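Serine acetyltransferase (Bacteroides vulgatus ATCC 8482, PDB 3F1X) probably transfers an acetyl group to serine, as serine acetyltransferases of the left-handed beta-helix family do in cysteine biosynthesis. Local coordinates at residues A[217-223]-A[251-257]. Sequence-based numbering, arbitrary orientation.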
loop_
_atom_site.group_PDB
_atom_site.type_symbol
_atom_site.label_atom_id
_atom_site.label_comp_id
_atom_site.label_asym_id
_atom_site.label_seq_id
_atom_site.Cartn_x
_atom_site.Cartn_y
_atom_site.Cartn_z
ATOM N N SER A 217 16.061 -28.488 24.529
ATOM C CA SER A 217 17.498 -28.268 24.541
ATOM C C SER A 217 17.888 -27.279 25.641
ATOM O O SER A 217 17.131 -26.371 25.971
ATOM C CB SER A 217 17.965 -27.714 23.196
ATOM O OG SER A 217 17.606 -28.572 22.132
ATOM N N ILE A 218 19.078 -27.467 26.203
ATOM C CA ILE A 218 19.590 -26.570 27.228
ATOM C C ILE A 218 20.970 -26.133 26.763
ATOM O O ILE A 218 21.872 -26.955 26.601
ATOM C CB ILE A 218 19.708 -27.259 28.615
ATOM C CG1 ILE A 218 18.331 -27.723 29.095
ATOM C CG2 ILE A 218 20.287 -26.284 29.637
ATOM C CD1 ILE A 218 18.362 -28.471 30.431
ATOM N N ILE A 219 21.126 -24.836 26.524
ATOM C CA ILE A 219 22.401 -24.309 26.072
ATOM C C ILE A 219 22.973 -23.341 27.098
ATOM O O ILE A 219 22.295 -22.398 27.516
ATOM C CB ILE A 219 22.250 -23.582 24.735
ATOM C CG1 ILE A 219 21.703 -24.544 23.683
ATOM C CG2 ILE A 219 23.584 -23.052 24.291
ATOM C CD1 ILE A 219 21.452 -23.884 22.344
ATOM N N GLY A 220 24.222 -23.588 27.490
ATOM C CA GLY A 220 24.891 -22.754 28.476
ATOM C C GLY A 220 25.297 -21.374 27.993
ATOM O O GLY A 220 24.761 -20.857 27.014
ATOM N N ASN A 221 26.257 -20.771 28.684
ATOM C CA ASN A 221 26.705 -19.439 28.322
ATOM C C ASN A 221 27.899 -19.472 27.385
ATOM O O ASN A 221 28.687 -20.422 27.397
ATOM C CB ASN A 221 27.072 -18.641 29.576
ATOM C CG ASN A 221 25.946 -18.599 30.591
ATOM O OD1 ASN A 221 24.795 -18.324 30.255
ATOM N ND2 ASN A 221 26.279 -18.865 31.845
ATOM N N ASN A 222 28.022 -18.426 26.572
ATOM C CA ASN A 222 29.126 -18.299 25.635
ATOM C C ASN A 222 29.206 -19.486 24.684
ATOM O O ASN A 222 30.287 -20.001 24.420
ATOM C CB ASN A 222 30.447 -18.174 26.407
ATOM C CG ASN A 222 30.468 -16.978 27.347
ATOM O OD1 ASN A 222 30.448 -15.826 26.913
ATOM N ND2 ASN A 222 30.499 -17.251 28.649
ATOM N N VAL A 223 28.062 -19.925 24.175
ATOM C CA VAL A 223 28.046 -21.047 23.244
ATOM C C VAL A 223 27.907 -20.524 21.824
ATOM O O VAL A 223 27.209 -19.540 21.586
ATOM C CB VAL A 223 26.879 -22.020 23.549
ATOM C CG1 VAL A 223 26.853 -23.160 22.526
ATOM C CG2 VAL A 223 27.030 -22.585 24.956
ATOM N N HIS A 251 16.456 -33.871 24.633
ATOM C CA HIS A 251 17.285 -33.015 23.791
ATOM C C HIS A 251 18.630 -32.767 24.476
ATOM O O HIS A 251 18.738 -32.823 25.706
ATOM C CB HIS A 251 16.561 -31.700 23.499
ATOM C CG HIS A 251 15.467 -31.837 22.484
ATOM N ND1 HIS A 251 15.718 -32.067 21.148
ATOM C CD2 HIS A 251 14.119 -31.828 22.615
ATOM C CE1 HIS A 251 14.574 -32.192 20.500
ATOM N NE2 HIS A 251 13.588 -32.053 21.368
ATOM N N PRO A 252 19.674 -32.478 23.688
ATOM C CA PRO A 252 21.023 -32.234 24.207
ATOM C C PRO A 252 21.204 -31.097 25.193
ATOM O O PRO A 252 20.396 -30.169 25.280
ATOM C CB PRO A 252 21.851 -31.993 22.940
ATOM C CG PRO A 252 21.070 -32.698 21.863
ATOM C CD PRO A 252 19.657 -32.332 22.223
ATOM N N ILE A 253 22.303 -31.193 25.927
ATOM C CA ILE A 253 22.695 -30.192 26.890
ATOM C C ILE A 253 24.101 -29.756 26.499
ATOM O O ILE A 253 25.010 -30.582 26.423
ATOM C CB ILE A 253 22.772 -30.754 28.317
ATOM C CG1 ILE A 253 21.408 -31.281 28.760
ATOM C CG2 ILE A 253 23.276 -29.674 29.258
ATOM C CD1 ILE A 253 21.420 -31.874 30.154
ATOM N N LEU A 254 24.276 -28.474 26.217
ATOM C CA LEU A 254 25.595 -27.957 25.879
ATOM C C LEU A 254 26.018 -27.064 27.026
ATOM O O LEU A 254 25.323 -26.103 27.354
ATOM C CB LEU A 254 25.559 -27.138 24.578
ATOM C CG LEU A 254 25.708 -27.880 23.248
ATOM C CD1 LEU A 254 24.587 -28.885 23.096
ATOM C CD2 LEU A 254 25.706 -26.869 22.090
ATOM N N GLU A 255 27.153 -27.381 27.643
ATOM C CA GLU A 255 27.655 -26.576 28.751
ATOM C C GLU A 255 28.330 -25.318 28.196
ATOM O O GLU A 255 28.389 -25.123 26.977
ATOM C CB GLU A 255 28.639 -27.389 29.599
ATOM C CG GLU A 255 28.068 -28.718 30.085
ATOM C CD GLU A 255 28.905 -29.387 31.171
ATOM O OE1 GLU A 255 30.151 -29.305 31.121
ATOM O OE2 GLU A 255 28.313 -30.016 32.072
ATOM N N ASP A 256 28.831 -24.467 29.088
ATOM C CA ASP A 256 29.479 -23.221 28.680
ATOM C C ASP A 256 30.672 -23.378 27.740
ATOM O O ASP A 256 31.328 -24.421 27.707
ATOM C CB ASP A 256 29.955 -22.425 29.908
ATOM C CG ASP A 256 28.824 -22.086 30.876
ATOM O OD1 ASP A 256 27.641 -22.167 30.489
ATOM O OD2 ASP A 256 29.128 -21.725 32.034
ATOM N N ASP A 257 30.932 -22.315 26.980
ATOM C CA ASP A 257 32.069 -22.232 26.061
ATOM C C ASP A 257 32.164 -23.332 25.006
ATOM O O ASP A 257 33.254 -23.664 24.549
ATOM C CB ASP A 257 33.369 -22.199 26.879
ATOM C CG ASP A 257 33.443 -21.003 27.825
ATOM O OD1 ASP A 257 34.302 -21.015 28.733
ATOM O OD2 ASP A 257 32.655 -20.048 27.664
#
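I218 and I219 pair in parallel with I253 and L254, as adjacent coils do in a left-handed parallel beta-helix. Three backbone hydrogen bonds run along the strands. I218 N donates to P252 O at 3.1 Å, L254 N to I218 O at 2.9 Å, and G220 N to L254 O at 2.7 Å. The last is more bent, 146° at the hydrogen.

At the turn after the strands a side chain takes over. D256 OD1 accepts a hydrogen bond from N221 N at 2.7 Å, a straight bond that comes from above the carboxylate plane. CG of D256 stands beside its own backbone N (chi1 -58°), and this brings OD1 to the neighbouring coil. D257 N then returns a bond to N221 O at 3.0 Å. An alanine in place of D256 would probably leave N221 N without this acceptor and the turn less firmly held to the preceding coil. N221 and D256 lie side by side, planes 28° apart, but N221 OD1 bonds to H201 N, on another coil. N222 and D257 also lie side by side, pointing the same way, but their planes are turned further apart; N222 CB is 3.2 Å from D257 OD2.

Apolar contacts follow the alternation of the strands. I218 and I253 share one face, with I218 CB 4.4 Å from I253 CG2. I219 and L254 are buried on the other. Past the strand end, V223 CG1 meets L254 CD2 at 3.9 Å, the two side chains crossing at about a right angle.

Strands 218-219 and 253-254 are the middle pair of a four-stranded parallel sheet, between 198-199 and 271-272. I219 also packs on L231 of strand 230-232, and L254 on I272.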